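Local atomic coordinates of phosphoglycerate kinase (Coxiella burnetii, PDB entry 4NG4), a protein that catalyses the reversible transfer of a phosphate group between ATP and 3-phosphoglycerate in glycolysis, binding the nucleotide as a monomeric two-domain kinase. Residues 23-28 against 143-148; 62-67 against 112-117; 320-325 against 340-345; 349-354 against 371-376. All blocks are in the same frame, centred on the assembly; numbering follows the deposited sequence.

Contact 1 (23-28 against 143-148)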
loop_
_atom_site.group_PDB
_atom_site.type_symbol
_atom_site.label_atom_id
_atom_site.label_comp_id
_atom_site.label_asym_id
_atom_site.label_seq_id
_atom_site.Cartn_x
_atom_site.Cartn_y
_atom_site.Cartn_z
ATOM N N HIS A 23 -15.055 3.279 28.015
ATOM C CA HIS A 23 -16.352 3.385 28.683
ATOM C C HIS A 23 -16.811 4.842 28.756
ATOM O O HIS A 23 -16.170 5.670 29.405
ATOM C CB HIS A 23 -16.274 2.794 30.103
ATOM C CG HIS A 23 -17.597 2.405 30.684
ATOM N ND1 HIS A 23 -17.749 1.290 31.477
ATOM C CD2 HIS A 23 -18.826 2.961 30.578
ATOM C CE1 HIS A 23 -19.013 1.178 31.837
ATOM N NE2 HIS A 23 -19.688 2.183 31.309
ATOM N N ASN A 24 -17.904 5.143 28.052
ATOM C CA ASN A 24 -18.607 6.430 28.160
ATOM C C ASN A 24 -17.806 7.636 27.666
ATOM O O ASN A 24 -18.176 8.781 27.927
ATOM C CB ASN A 24 -19.067 6.668 29.610
ATOM C CG ASN A 24 -20.435 7.299 29.691
ATOM O OD1 ASN A 24 -20.602 8.497 29.457
ATOM N ND2 ASN A 24 -21.428 6.491 30.028
ATOM N N LYS A 25 -16.721 7.385 26.943
ATOM C CA LYS A 25 -15.879 8.466 26.450
ATOM C C LYS A 25 -16.309 8.887 25.049
ATOM O O LYS A 25 -17.028 8.159 24.357
ATOM C CB LYS A 25 -14.406 8.043 26.463
ATOM C CG LYS A 25 -13.765 8.067 27.852
ATOM C CD LYS A 25 -12.243 7.994 27.754
ATOM C CE LYS A 25 -11.548 8.457 29.028
ATOM N NZ LYS A 25 -10.110 8.758 28.750
ATOM N N ARG A 26 -15.886 10.082 24.653
ATOM C CA ARG A 26 -16.052 10.543 23.277
ATOM C C ARG A 26 -14.849 10.069 22.494
ATOM O O ARG A 26 -13.721 10.436 22.821
ATOM C CB ARG A 26 -16.132 12.064 23.211
ATOM C CG ARG A 26 -17.368 12.660 23.869
ATOM C CD ARG A 26 -17.314 14.168 23.786
ATOM N NE ARG A 26 -16.331 14.732 24.714
ATOM C CZ ARG A 26 -15.635 15.856 24.513
ATOM N NH1 ARG A 26 -15.773 16.568 23.394
ATOM N NH2 ARG A 26 -14.778 16.272 25.442
ATOM N N VAL A 27 -15.094 9.246 21.475
ATOM C CA VAL A 27 -14.023 8.599 20.725
ATOM C C VAL A 27 -14.130 8.963 19.268
ATOM O O VAL A 27 -15.157 8.736 18.634
ATOM C CB VAL A 27 -14.070 7.061 20.860
ATOM C CG1 VAL A 27 -12.998 6.419 19.987
ATOM C CG2 VAL A 27 -13.896 6.648 22.323
ATOM N N MET A 28 -13.037 9.503 18.748
ATOM C CA MET A 28 -12.963 9.979 17.379
ATOM C C MET A 28 -12.094 9.005 16.576
ATOM O O MET A 28 -10.878 8.940 16.771
ATOM C CB MET A 28 -12.371 11.388 17.385
ATOM C CG MET A 28 -12.842 12.278 16.259
ATOM S SD MET A 28 -12.244 13.966 16.463
ATOM C CE MET A 28 -13.753 14.873 16.116
ATOM N N LEU A 143 -13.021 18.367 20.436
ATOM C CA LEU A 143 -14.261 17.584 20.309
ATOM C C LEU A 143 -14.209 16.147 20.862
ATOM O O LEU A 143 -15.232 15.454 20.858
ATOM C CB LEU A 143 -14.701 17.530 18.830
ATOM C CG LEU A 143 -14.991 18.858 18.117
ATOM C CD1 LEU A 143 -14.971 18.655 16.608
ATOM C CD2 LEU A 143 -16.322 19.463 18.561
ATOM N N CYS A 144 -13.054 15.693 21.347
ATOM C CA CYS A 144 -12.946 14.305 21.801
ATOM C C CYS A 144 -12.005 14.091 22.991
ATOM O O CYS A 144 -11.059 14.851 23.210
ATOM C CB CYS A 144 -12.500 13.418 20.637
ATOM S SG CYS A 144 -10.722 13.412 20.414
ATOM N N ASP A 145 -12.287 13.032 23.746
ATOM C CA ASP A 145 -11.404 12.567 24.812
ATOM C C ASP A 145 -10.246 11.779 24.208
ATOM O O ASP A 145 -9.088 12.007 24.556
ATOM C CB ASP A 145 -12.155 11.655 25.780
ATOM C CG ASP A 145 -13.246 12.371 26.530
ATOM O OD1 ASP A 145 -12.915 13.280 27.318
ATOM O OD2 ASP A 145 -14.430 12.009 26.343
ATOM N N ILE A 146 -10.575 10.842 23.315
ATOM C CA ILE A 146 -9.584 9.974 22.680
ATOM C C ILE A 146 -9.672 10.044 21.158
ATOM O O ILE A 146 -10.770 10.059 20.593
ATOM C CB ILE A 146 -9.762 8.496 23.101
ATOM C CG1 ILE A 146 -9.680 8.341 24.622
ATOM C CG2 ILE A 146 -8.702 7.623 22.434
ATOM C CD1 ILE A 146 -10.050 6.967 25.091
ATOM N N PHE A 147 -8.508 10.081 20.507
ATOM C CA PHE A 147 -8.421 9.988 19.050
ATOM C C PHE A 147 -7.803 8.660 18.652
ATOM O O PHE A 147 -6.758 8.284 19.179
ATOM C CB PHE A 147 -7.580 11.128 18.481
ATOM C CG PHE A 147 -7.399 11.061 16.986
ATOM C CD1 PHE A 147 -8.499 11.085 16.142
ATOM C CD2 PHE A 147 -6.131 10.970 16.423
ATOM C CE1 PHE A 147 -8.352 11.032 14.774
ATOM C CE2 PHE A 147 -5.974 10.906 15.051
ATOM C CZ PHE A 147 -7.089 10.941 14.225
ATOM N N VAL A 148 -8.446 7.970 17.711
ATOM C CA VAL A 148 -7.969 6.688 17.214
ATOM C C VAL A 148 -7.659 6.795 15.719
ATOM O O VAL A 148 -8.582 6.871 14.901
ATOM C CB VAL A 148 -9.017 5.588 17.443
ATOM C CG1 VAL A 148 -8.460 4.241 17.052
ATOM C CG2 VAL A 148 -9.430 5.568 18.881
#
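Arg-26 and Asp-145 meet where two neighbouring parallel strands, 26-31 and 146-149, begin in the six-stranded Rossmann-like sheet of the N-terminal domain. Asp-145 turns its carboxylate back onto the first strand: CG stands anti to its own carbonyl carbon (chi1 -65°), and from there OD2 takes the N-H of Arg-26 N at 2.9 Å through its anti lone pair, nearly straight. The Arg-26 side chain crosses that carboxylate at about a right angle, the two planar groups 85° apart, and its NE makes only a long salt bridge to the same OD2. Cys-144 CA and Asp-145 N lie over one face of the guanidinium. Arg-26 O is held by two amides, Ile-146 N and, less straight, Asp-145 N; regular parallel bonding then runs through Met-28. Val-27 and Ile-146 share one face of the sheet, where Val-27 CG1 touches Val-148 CG2, while the extended Lys-25 chain lays CD against Ile-146 CD1 at 3.6 Å. On the other face Met-28 CB packs on Cys-144 CB and stands 4.1 Å from Phe-147 CD1. The Met-28 chain bends at its last torsion, and CE comes to 3.9 Å from Leu-143 CB.

Contact 2 (62-67 against 112-117); sequences KARVMI and VEPGQA
Ala-63 O accepts the backbone N of Gly-115 at 2.7 Å, the N-H pointing nearly straight at the oxygen although the donor stands above the carbonyl plane. Gly-115 is the third residue of a type II turn, Glu-113 to Gln-116, the position where its positive phi belongs. The turn leads into strand 117-120, which lies beside strand 64-69 in the parallel sheet of the N-terminal domain: Val-65 N bonds Gln-116 O at 3.2 Å, in the carbonyl plane, and Val-65 CG1, anti to its backbone N, touches Ala-117 CB. Ile-67 CD1 reaches the same methyl more loosely. Beside the turn, Arg-64 and Pro-114 run side by side in one direction. Arg-64 is extended from CG to NE, and Pro-114 CD sits 3.7 Å above the guanidinium plane, over its centre. Val-112 O lies 3.2 Å from Arg-64 CG and 2.7 Å from Arg-64 NH1, while Val-112 CG1 packs at 3.7 Å on Val-65 N. Arg-64 NE also bonds weakly to Asn-24 O, in the loop that leads into strand 26-31. The partial negative charge of Val-112 O and Asn-24 O would be expected to offset part of the guanidinium's positive charge, while Pro-114 gives one face apolar cover.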
loop_
_atom_site.group_PDB
_atom_site.type_symbol
_atom_site.label_atom_id
_atom_site.label_comp_id
_atom_site.label_asym_id
_atom_site.label_seq_id
_atom_site.Cartn_x
_atom_site.Cartn_y
_atom_site.Cartn_z
ATOM N N LYS A 62 -19.219 0.643 24.646
ATOM C CA LYS A 62 -20.101 1.779 24.935
ATOM C C LYS A 62 -19.382 3.129 24.890
ATOM O O LYS A 62 -19.576 4.009 25.733
ATOM C CB LYS A 62 -20.889 1.547 26.238
ATOM C CG LYS A 62 -22.220 0.844 25.977
ATOM C CD LYS A 62 -22.740 0.077 27.167
ATOM C CE LYS A 62 -24.146 -0.419 26.891
ATOM N NZ LYS A 62 -24.667 -1.279 27.976
ATOM N N ALA A 63 -18.564 3.281 23.857
ATOM C CA ALA A 63 -17.986 4.571 23.516
ATOM C C ALA A 63 -19.077 5.459 22.934
ATOM O O ALA A 63 -20.127 4.970 22.502
ATOM C CB ALA A 63 -16.850 4.400 22.510
ATOM N N ARG A 64 -18.830 6.765 22.956
ATOM C CA ARG A 64 -19.628 7.716 22.200
ATOM C C ARG A 64 -18.844 7.957 20.921
ATOM O O ARG A 64 -17.849 8.679 20.930
ATOM C CB ARG A 64 -19.815 9.019 22.983
ATOM C CG ARG A 64 -20.378 8.838 24.392
ATOM C CD ARG A 64 -19.924 9.968 25.310
ATOM N NE ARG A 64 -20.733 10.041 26.527
ATOM C CZ ARG A 64 -21.837 10.771 26.675
ATOM N NH1 ARG A 64 -22.300 11.530 25.686
ATOM N NH2 ARG A 64 -22.488 10.740 27.828
ATOM N N VAL A 65 -19.279 7.341 19.825
ATOM C CA VAL A 65 -18.416 7.212 18.637
ATOM C C VAL A 65 -18.631 8.270 17.551
ATOM O O VAL A 65 -19.733 8.417 17.028
ATOM C CB VAL A 65 -18.555 5.807 17.991
ATOM C CG1 VAL A 65 -18.047 5.823 16.563
ATOM C CG2 VAL A 65 -17.807 4.774 18.813
ATOM N N MET A 66 -17.559 8.985 17.220
ATOM C CA MET A 66 -17.540 9.908 16.091
ATOM C C MET A 66 -16.644 9.347 14.976
ATOM O O MET A 66 -15.421 9.305 15.118
ATOM C CB MET A 66 -17.008 11.270 16.532
ATOM C CG MET A 66 -17.938 12.043 17.441
ATOM S SD MET A 66 -17.120 13.451 18.243
ATOM C CE MET A 66 -16.303 12.615 19.594
ATOM N N ILE A 67 -17.259 8.921 13.878
ATOM C CA ILE A 67 -16.524 8.295 12.783
ATOM C C ILE A 67 -16.061 9.342 11.776
ATOM O O ILE A 67 -16.872 10.048 11.192
ATOM C CB ILE A 67 -17.373 7.255 12.037
ATOM C CG1 ILE A 67 -17.934 6.204 13.009
ATOM C CG2 ILE A 67 -16.530 6.591 10.949
ATOM C CD1 ILE A 67 -19.007 5.327 12.398
ATOM N N VAL A 112 -23.494 12.747 21.624
ATOM C CA VAL A 112 -23.542 11.374 21.127
ATOM C C VAL A 112 -23.688 10.481 22.343
ATOM O O VAL A 112 -22.867 10.543 23.258
ATOM C CB VAL A 112 -22.263 10.987 20.353
ATOM C CG1 VAL A 112 -22.275 9.508 19.988
ATOM C CG2 VAL A 112 -22.133 11.818 19.110
ATOM N N GLU A 113 -24.741 9.672 22.362
ATOM C CA GLU A 113 -25.037 8.829 23.520
ATOM C C GLU A 113 -24.033 7.672 23.580
ATOM O O GLU A 113 -23.490 7.264 22.541
ATOM C CB GLU A 113 -26.475 8.306 23.442
ATOM C CG GLU A 113 -26.967 7.624 24.705
ATOM C CD GLU A 113 -28.419 7.191 24.615
ATOM O OE1 GLU A 113 -28.958 6.697 25.635
ATOM O OE2 GLU A 113 -29.018 7.354 23.524
ATOM N N PRO A 114 -23.744 7.166 24.795
ATOM C CA PRO A 114 -22.893 5.978 24.872
ATOM C C PRO A 114 -23.452 4.806 24.062
ATOM O O PRO A 114 -24.633 4.480 24.188
ATOM C CB PRO A 114 -22.890 5.652 26.370
ATOM C CG PRO A 114 -23.057 6.968 27.026
ATOM C CD PRO A 114 -23.961 7.770 26.124
ATOM N N GLY A 115 -22.615 4.207 23.215
ATOM C CA GLY A 115 -23.006 3.025 22.451
ATOM C C GLY A 115 -23.526 3.285 21.043
ATOM O O GLY A 115 -23.599 2.358 20.238
ATOM N N GLN A 116 -23.908 4.523 20.732
ATOM C CA GLN A 116 -24.264 4.869 19.358
ATOM C C GLN A 116 -23.056 5.485 18.648
ATOM O O GLN A 116 -22.030 5.774 19.272
ATOM C CB GLN A 116 -25.504 5.785 19.292
ATOM C CG GLN A 116 -25.352 7.170 19.916
ATOM C CD GLN A 116 -26.372 8.172 19.384
ATOM O OE1 GLN A 116 -26.197 8.741 18.296
ATOM N NE2 GLN A 116 -27.437 8.397 20.151
ATOM N N ALA A 117 -23.184 5.662 17.336
ATOM C CA ALA A 117 -22.081 6.148 16.501
ATOM C C ALA A 117 -22.581 7.098 15.424
ATOM O O ALA A 117 -23.576 6.825 14.751
ATOM C CB ALA A 117 -21.359 4.983 15.853
#

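Contact 3 (320-325 against 340-345); sequences IVWNGP and ALAQAV. With ADP (adenosine-5'-diphosphate), chain E.
Strand 320-323 and helix 340-345 run in nearly opposite directions, 152° between their N-to-C axes, with the axes 11.1 Å apart at closest approach. No hydrogen bond joins them, and their nearest CA atoms, those of Ile-320 and Val-345, are 7.6 Å apart, so side chains alone bridge the gap. Trp-322 does most of this. Its CB points toward the helix, and CG stands anti to the backbone N (chi1 167°). Leu-341 CD2 lies over one face of the indole, 3.8 Å from CE2 and offset toward the rim, in a CH-pi contact with the five-membered ring; Leu-341 and Trp-322 pass each other pointing in opposite directions. At the far end of the indole, Ala-342 CB comes to 3.9 Å from CH2; nearer the backbone, Val-345 CG2 stands 4.3 Å from CE3. Ile-320 CD1 meets Val-345 CG1 obliquely, closing the contact at the start of the strand. Helix 336-347 is the connection of a beta-alpha-beta unit, strand 319-323 to strand 351-354, in the Rossmann-like nucleotide-binding domain, and it packs on the face of the sheet that carries Ile-320 and Trp-322. Trp-322 NE1 donates to Gly-324 O at 2.8 Å, from above the carbonyl plane, which helps set the turn of the indole. Just beyond, the strand end reaches ADP: Asn-323 ND2 bonds weakly to the beta-phosphate oxygen O3B and also to Gly-355 O, while Asn-323 OD1 accepts from Lys-208. Pro-325 CD rests 3.6 Å from ADP O3A, the oxygen that bridges the two phosphates.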
loop_
_atom_site.group_PDB
_atom_site.type_symbol
_atom_site.label_atom_id
_atom_site.label_comp_id
_atom_site.label_asym_id
_atom_site.label_seq_id
_atom_site.Cartn_x
_atom_site.Cartn_y
_atom_site.Cartn_z
ATOM N N ILE A 320 8.537 -13.220 2.283
ATOM C CA ILE A 320 8.519 -12.627 0.939
ATOM C C ILE A 320 7.778 -11.278 0.899
ATOM O O ILE A 320 6.712 -11.125 1.490
ATOM C CB ILE A 320 7.882 -13.582 -0.081
ATOM C CG1 ILE A 320 8.655 -14.913 -0.142
ATOM C CG2 ILE A 320 7.841 -12.925 -1.441
ATOM C CD1 ILE A 320 8.044 -15.958 -1.067
ATOM N N VAL A 321 8.353 -10.300 0.201
ATOM C CA VAL A 321 7.717 -8.986 0.033
ATOM C C VAL A 321 7.684 -8.689 -1.461
ATOM O O VAL A 321 8.721 -8.607 -2.076
ATOM C CB VAL A 321 8.487 -7.867 0.796
ATOM C CG1 VAL A 321 7.790 -6.542 0.660
ATOM C CG2 VAL A 321 8.612 -8.205 2.263
ATOM N N TRP A 322 6.507 -8.540 -2.053
ATOM C CA TRP A 322 6.411 -8.434 -3.510
ATOM C C TRP A 322 5.516 -7.276 -3.972
ATOM O O TRP A 322 4.335 -7.230 -3.654
ATOM C CB TRP A 322 5.928 -9.756 -4.086
ATOM C CG TRP A 322 5.501 -9.700 -5.508
ATOM C CD1 TRP A 322 6.039 -8.937 -6.509
ATOM C CD2 TRP A 322 4.447 -10.450 -6.106
ATOM N NE1 TRP A 322 5.365 -9.157 -7.686
ATOM C CE2 TRP A 322 4.389 -10.087 -7.463
ATOM C CE3 TRP A 322 3.536 -11.381 -5.624
ATOM C CZ2 TRP A 322 3.455 -10.631 -8.338
ATOM C CZ3 TRP A 322 2.604 -11.914 -6.498
ATOM C CH2 TRP A 322 2.568 -11.533 -7.834
ATOM N N ASN A 323 6.119 -6.358 -4.731
ATOM C CA ASN A 323 5.480 -5.171 -5.247
ATOM C C ASN A 323 5.834 -4.974 -6.700
ATOM O O ASN A 323 6.914 -4.481 -7.015
ATOM C CB ASN A 323 5.954 -3.951 -4.469
ATOM C CG ASN A 323 5.557 -2.643 -5.136
ATOM O OD1 ASN A 323 6.361 -1.712 -5.228
ATOM N ND2 ASN A 323 4.323 -2.575 -5.627
ATOM N N GLY A 324 4.930 -5.361 -7.588
ATOM C CA GLY A 324 5.087 -5.090 -9.013
ATOM C C GLY A 324 5.173 -6.337 -9.876
ATOM O O GLY A 324 5.993 -7.233 -9.617
ATOM N N PRO A 325 4.342 -6.404 -10.927
ATOM C CA PRO A 325 4.407 -7.540 -11.853
ATOM C C PRO A 325 5.687 -7.494 -12.692
ATOM O O PRO A 325 6.188 -6.400 -13.008
ATOM C CB PRO A 325 3.185 -7.345 -12.730
ATOM C CG PRO A 325 3.003 -5.851 -12.773
ATOM C CD PRO A 325 3.506 -5.311 -11.454
ATOM N N ALA A 340 3.628 -17.516 -12.997
ATOM C CA ALA A 340 4.621 -18.431 -12.451
ATOM C C ALA A 340 5.080 -17.944 -11.101
ATOM O O ALA A 340 5.102 -18.694 -10.144
ATOM C CB ALA A 340 5.804 -18.542 -13.386
ATOM N N LEU A 341 5.444 -16.669 -11.044
ATOM C CA LEU A 341 5.923 -16.056 -9.819
ATOM C C LEU A 341 4.823 -16.078 -8.773
ATOM O O LEU A 341 5.040 -16.508 -7.642
ATOM C CB LEU A 341 6.387 -14.621 -10.083
ATOM C CG LEU A 341 6.859 -13.823 -8.856
ATOM C CD1 LEU A 341 8.222 -14.313 -8.372
ATOM C CD2 LEU A 341 6.901 -12.330 -9.177
ATOM N N ALA A 342 3.640 -15.616 -9.151
ATOM C CA ALA A 342 2.524 -15.530 -8.214
ATOM C C ALA A 342 2.258 -16.897 -7.592
ATOM O O ALA A 342 2.134 -17.017 -6.377
ATOM C CB ALA A 342 1.289 -15.014 -8.917
ATOM N N GLN A 343 2.216 -17.926 -8.434
ATOM C CA GLN A 343 1.986 -19.297 -7.991
ATOM C C GLN A 343 3.083 -19.769 -7.040
ATOM O O GLN A 343 2.786 -20.449 -6.049
ATOM C CB GLN A 343 1.869 -20.233 -9.195
ATOM C CG GLN A 343 0.624 -19.957 -10.038
ATOM C CD GLN A 343 0.510 -20.844 -11.275
ATOM O OE1 GLN A 343 1.518 -21.243 -11.857
ATOM N NE2 GLN A 343 -0.726 -21.141 -11.689
ATOM N N ALA A 344 4.335 -19.387 -7.311
ATOM C CA ALA A 344 5.459 -19.771 -6.452
ATOM C C ALA A 344 5.312 -19.203 -5.031
ATOM O O ALA A 344 5.535 -19.912 -4.051
ATOM C CB ALA A 344 6.783 -19.352 -7.075
ATOM N N VAL A 345 4.905 -17.939 -4.927
ATOM C CA VAL A 345 4.671 -17.310 -3.622
ATOM C C VAL A 345 3.495 -17.991 -2.909
ATOM O O VAL A 345 3.536 -18.207 -1.693
ATOM C CB VAL A 345 4.377 -15.797 -3.759
ATOM C CG1 VAL A 345 4.204 -15.134 -2.389
ATOM C CG2 VAL A 345 5.498 -15.104 -4.533
HETATM P PB ADP E . 2.429 -1.893 -8.960
HETATM O O1B ADP E . 1.865 -3.291 -8.916
HETATM O O2B ADP E . 1.391 -0.838 -9.287
HETATM O O3B ADP E . 3.329 -1.550 -7.796
HETATM P PA ADP E . 4.186 -0.680 -10.877
HETATM O O1A ADP E . 3.349 0.558 -10.670
HETATM O O2A ADP E . 5.607 -0.656 -10.379
HETATM O O3A ADP E . 3.446 -1.962 -10.220
HETATM O "O5'" ADP E . 4.179 -0.963 -12.474
HETATM C "C5'" ADP E . 3.558 -2.116 -13.055
HETATM C "C4'" ADP E . 3.041 -1.804 -14.452
HETATM O "O4'" ADP E . 4.149 -1.668 -15.350
HETATM C "C3'" ADP E . 2.130 -2.910 -14.988
HETATM O "O3'" ADP E . 0.825 -2.396 -15.293
HETATM C "C2'" ADP E . 2.848 -3.469 -16.211
HETATM O "O2'" ADP E . 1.984 -3.652 -17.336
HETATM C "C1'" ADP E . 3.958 -2.465 -16.528
HETATM N N9 ADP E . 5.214 -3.158 -16.966
HETATM C C8 ADP E . 5.944 -4.046 -16.249
HETATM N N7 ADP E . 7.010 -4.477 -16.973
HETATM C C5 ADP E . 6.983 -3.862 -18.173
HETATM C C6 ADP E . 7.810 -3.859 -19.406
HETATM N N6 ADP E . 8.924 -4.624 -19.518
HETATM N N1 ADP E . 7.410 -3.053 -20.423
HETATM C C2 ADP E . 6.305 -2.272 -20.362
HETATM N N3 ADP E . 5.512 -2.233 -19.274
HETATM C C4 ADP E . 5.791 -2.990 -18.169
#

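Contact 4 (349-354 against 371-376); sequences TAYSIV and QMSYVS
Ser-352 and Ser-373 interlock at the tight end of this contact. Ser-352 N donates to Ser-373 OG at 2.7 Å, and Ser-373 N donates in return to Ser-352 OG at 3.0 Å, so each hydroxyl accepts the other residue's amide. Ser-352 OG sits between its own backbone N and carbonyl carbon (chi1 52°), which swings it across to Ser-373. Onward the strands pair in parallel: Tyr-374 N reaches Ser-352 O only weakly, but Val-354 N to Tyr-374 O and Ser-376 N to Val-354 O are nearly straight. On the buried face Val-354 CG1 meets Met-372 SD at 3.7 Å, the two side chains crossing at about a right angle. The bend at chi2 (-70°) puts SD there, beside Leu-363 of helix 357-365 and Val-345 of helix 336-347. Val-354 CG2 also touches Val-375 CG2 at 4.0 Å.

The loose, solvent side is made by exposed Ser-373 and the partly exposed Tyr-351 and Tyr-374. The two tyrosines lie side by side, pointing the same way, yet Tyr-351 OH comes no closer than 4.0 Å to Tyr-374 CB. Ser-373 puts its CB over one face of the Tyr-351 ring in a CH-pi contact. Helix 176-190 covers the side of the sheet that carries buried Ile-353; its Glu-181 takes bonds from Tyr-374 OH and Ser-376 OG, and its Arg-187 makes a cation-pi contact with Tyr-351. This is the edge of the parallel nucleotide-binding sheet, closed by the beta-alpha-beta crossover through helix 357-365.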
loop_
_atom_site.group_PDB
_atom_site.type_symbol
_atom_site.label_atom_id
_atom_site.label_comp_id
_atom_site.label_asym_id
_atom_site.label_seq_id
_atom_site.Cartn_x
_atom_site.Cartn_y
_atom_site.Cartn_z
ATOM N N THR A 349 5.882 -21.452 1.496
ATOM C CA THR A 349 5.596 -21.601 2.908
ATOM C C THR A 349 6.017 -20.355 3.682
ATOM O O THR A 349 5.764 -20.237 4.872
ATOM C CB THR A 349 6.350 -22.834 3.449
ATOM O OG1 THR A 349 5.959 -23.073 4.788
ATOM C CG2 THR A 349 7.872 -22.642 3.407
ATOM N N ALA A 350 6.672 -19.430 2.984
ATOM C CA ALA A 350 7.087 -18.167 3.565
ATOM C C ALA A 350 5.870 -17.316 3.842
ATOM O O ALA A 350 4.833 -17.489 3.210
ATOM C CB ALA A 350 8.022 -17.443 2.627
ATOM N N TYR A 351 6.003 -16.410 4.803
ATOM C CA TYR A 351 4.982 -15.404 5.089
ATOM C C TYR A 351 5.036 -14.350 3.984
ATOM O O TYR A 351 5.964 -13.539 3.952
ATOM C CB TYR A 351 5.235 -14.767 6.463
ATOM C CG TYR A 351 4.207 -13.741 6.851
ATOM C CD1 TYR A 351 2.999 -14.126 7.403
ATOM C CD2 TYR A 351 4.437 -12.387 6.655
ATOM C CE1 TYR A 351 2.038 -13.192 7.759
ATOM C CE2 TYR A 351 3.484 -11.439 7.012
ATOM C CZ TYR A 351 2.286 -11.854 7.558
ATOM O OH TYR A 351 1.326 -10.934 7.911
ATOM N N SER A 352 4.062 -14.379 3.076
ATOM C CA SER A 352 4.057 -13.478 1.900
ATOM C C SER A 352 3.281 -12.177 2.159
ATOM O O SER A 352 2.235 -12.191 2.827
ATOM C CB SER A 352 3.491 -14.199 0.663
ATOM O OG SER A 352 2.226 -14.793 0.946
ATOM N N ILE A 353 3.816 -11.065 1.645
ATOM C CA ILE A 353 3.207 -9.740 1.794
ATOM C C ILE A 353 3.261 -9.046 0.449
ATOM O O ILE A 353 4.349 -8.803 -0.065
ATOM C CB ILE A 353 3.971 -8.856 2.788
ATOM C CG1 ILE A 353 4.252 -9.588 4.091
ATOM C CG2 ILE A 353 3.186 -7.619 3.120
ATOM C CD1 ILE A 353 5.214 -8.842 4.975
ATOM N N VAL A 354 2.101 -8.739 -0.132
ATOM C CA VAL A 354 2.045 -8.056 -1.435
ATOM C C VAL A 354 1.301 -6.742 -1.337
ATOM O O VAL A 354 0.494 -6.535 -0.433
ATOM C CB VAL A 354 1.386 -8.914 -2.535
ATOM C CG1 VAL A 354 2.078 -10.261 -2.652
ATOM C CG2 VAL A 354 -0.092 -9.105 -2.254
ATOM N N GLN A 371 -4.444 -16.427 -1.320
ATOM C CA GLN A 371 -3.317 -17.334 -1.006
ATOM C C GLN A 371 -2.057 -16.609 -0.507
ATOM O O GLN A 371 -1.139 -17.253 -0.007
ATOM C CB GLN A 371 -2.989 -18.257 -2.201
ATOM C CG GLN A 371 -3.735 -19.607 -2.179
ATOM C CD GLN A 371 -3.215 -20.557 -1.105
ATOM O OE1 GLN A 371 -2.265 -21.311 -1.321
ATOM N NE2 GLN A 371 -3.841 -20.528 0.053
ATOM N N MET A 372 -2.020 -15.282 -0.640
ATOM C CA MET A 372 -0.964 -14.463 -0.040
ATOM C C MET A 372 -1.331 -14.229 1.407
ATOM O O MET A 372 -2.507 -14.066 1.721
ATOM C CB MET A 372 -0.848 -13.113 -0.738
ATOM C CG MET A 372 -0.652 -13.185 -2.230
ATOM S SD MET A 372 0.959 -13.816 -2.680
ATOM C CE MET A 372 0.476 -14.960 -3.964
ATOM N N SER A 373 -0.342 -14.200 2.292
ATOM C CA SER A 373 -0.611 -14.084 3.730
ATOM C C SER A 373 -1.225 -12.724 4.049
ATOM O O SER A 373 -2.093 -12.622 4.923
ATOM C CB SER A 373 0.664 -14.278 4.554
ATOM O OG SER A 373 1.608 -15.105 3.879
ATOM N N TYR A 374 -0.777 -11.680 3.346
ATOM C CA TYR A 374 -1.315 -10.338 3.549
ATOM C C TYR A 374 -1.337 -9.547 2.256
ATOM O O TYR A 374 -0.305 -9.398 1.604
ATOM C CB TYR A 374 -0.498 -9.576 4.597
ATOM C CG TYR A 374 -1.202 -8.338 5.060
ATOM C CD1 TYR A 374 -2.215 -8.417 6.008
ATOM C CD2 TYR A 374 -0.896 -7.087 4.526
ATOM C CE1 TYR A 374 -2.893 -7.279 6.429
ATOM C CE2 TYR A 374 -1.571 -5.936 4.947
ATOM C CZ TYR A 374 -2.561 -6.048 5.896
ATOM O OH TYR A 374 -3.239 -4.939 6.326
ATOM N N VAL A 375 -2.509 -9.032 1.895
ATOM C CA VAL A 375 -2.635 -8.159 0.741
ATOM C C VAL A 375 -2.888 -6.748 1.225
ATOM O O VAL A 375 -3.866 -6.508 1.923
ATOM C CB VAL A 375 -3.804 -8.579 -0.150
ATOM C CG1 VAL A 375 -3.936 -7.616 -1.329
ATOM C CG2 VAL A 375 -3.616 -10.022 -0.623
ATOM N N SER A 376 -2.004 -5.818 0.864
ATOM C CA SER A 376 -2.210 -4.401 1.178
ATOM C C SER A 376 -2.995 -3.717 0.077
ATOM O O SER A 376 -2.669 -3.848 -1.099
ATOM C CB SER A 376 -0.880 -3.671 1.358
ATOM O OG SER A 376 -1.122 -2.312 1.685
#

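From the N terminus, strand 26-31 opens the long loop that contact 1 closes at 143-148. Contact 2 nests inside it, closing a shorter loop from 62-67 to 112-117; strands 26-31 and 64-69 are neighbours, so the two contacts touch through Lys-25 O and Arg-64 N and build one sheet in the N-terminal domain. Contacts 3 and 4 follow in series in the nucleotide-binding domain, with centres 34 to 42 Å from those of the first pair. Contact 3 closes a short loop from strand to helix; helix 336-347 then leads into strand 351-354. Contact 4 closes the next short loop, through helix 357-365 to 371-376, and touches contact 3 through Ile-353 N and Ile-320 O. None of the loops cross.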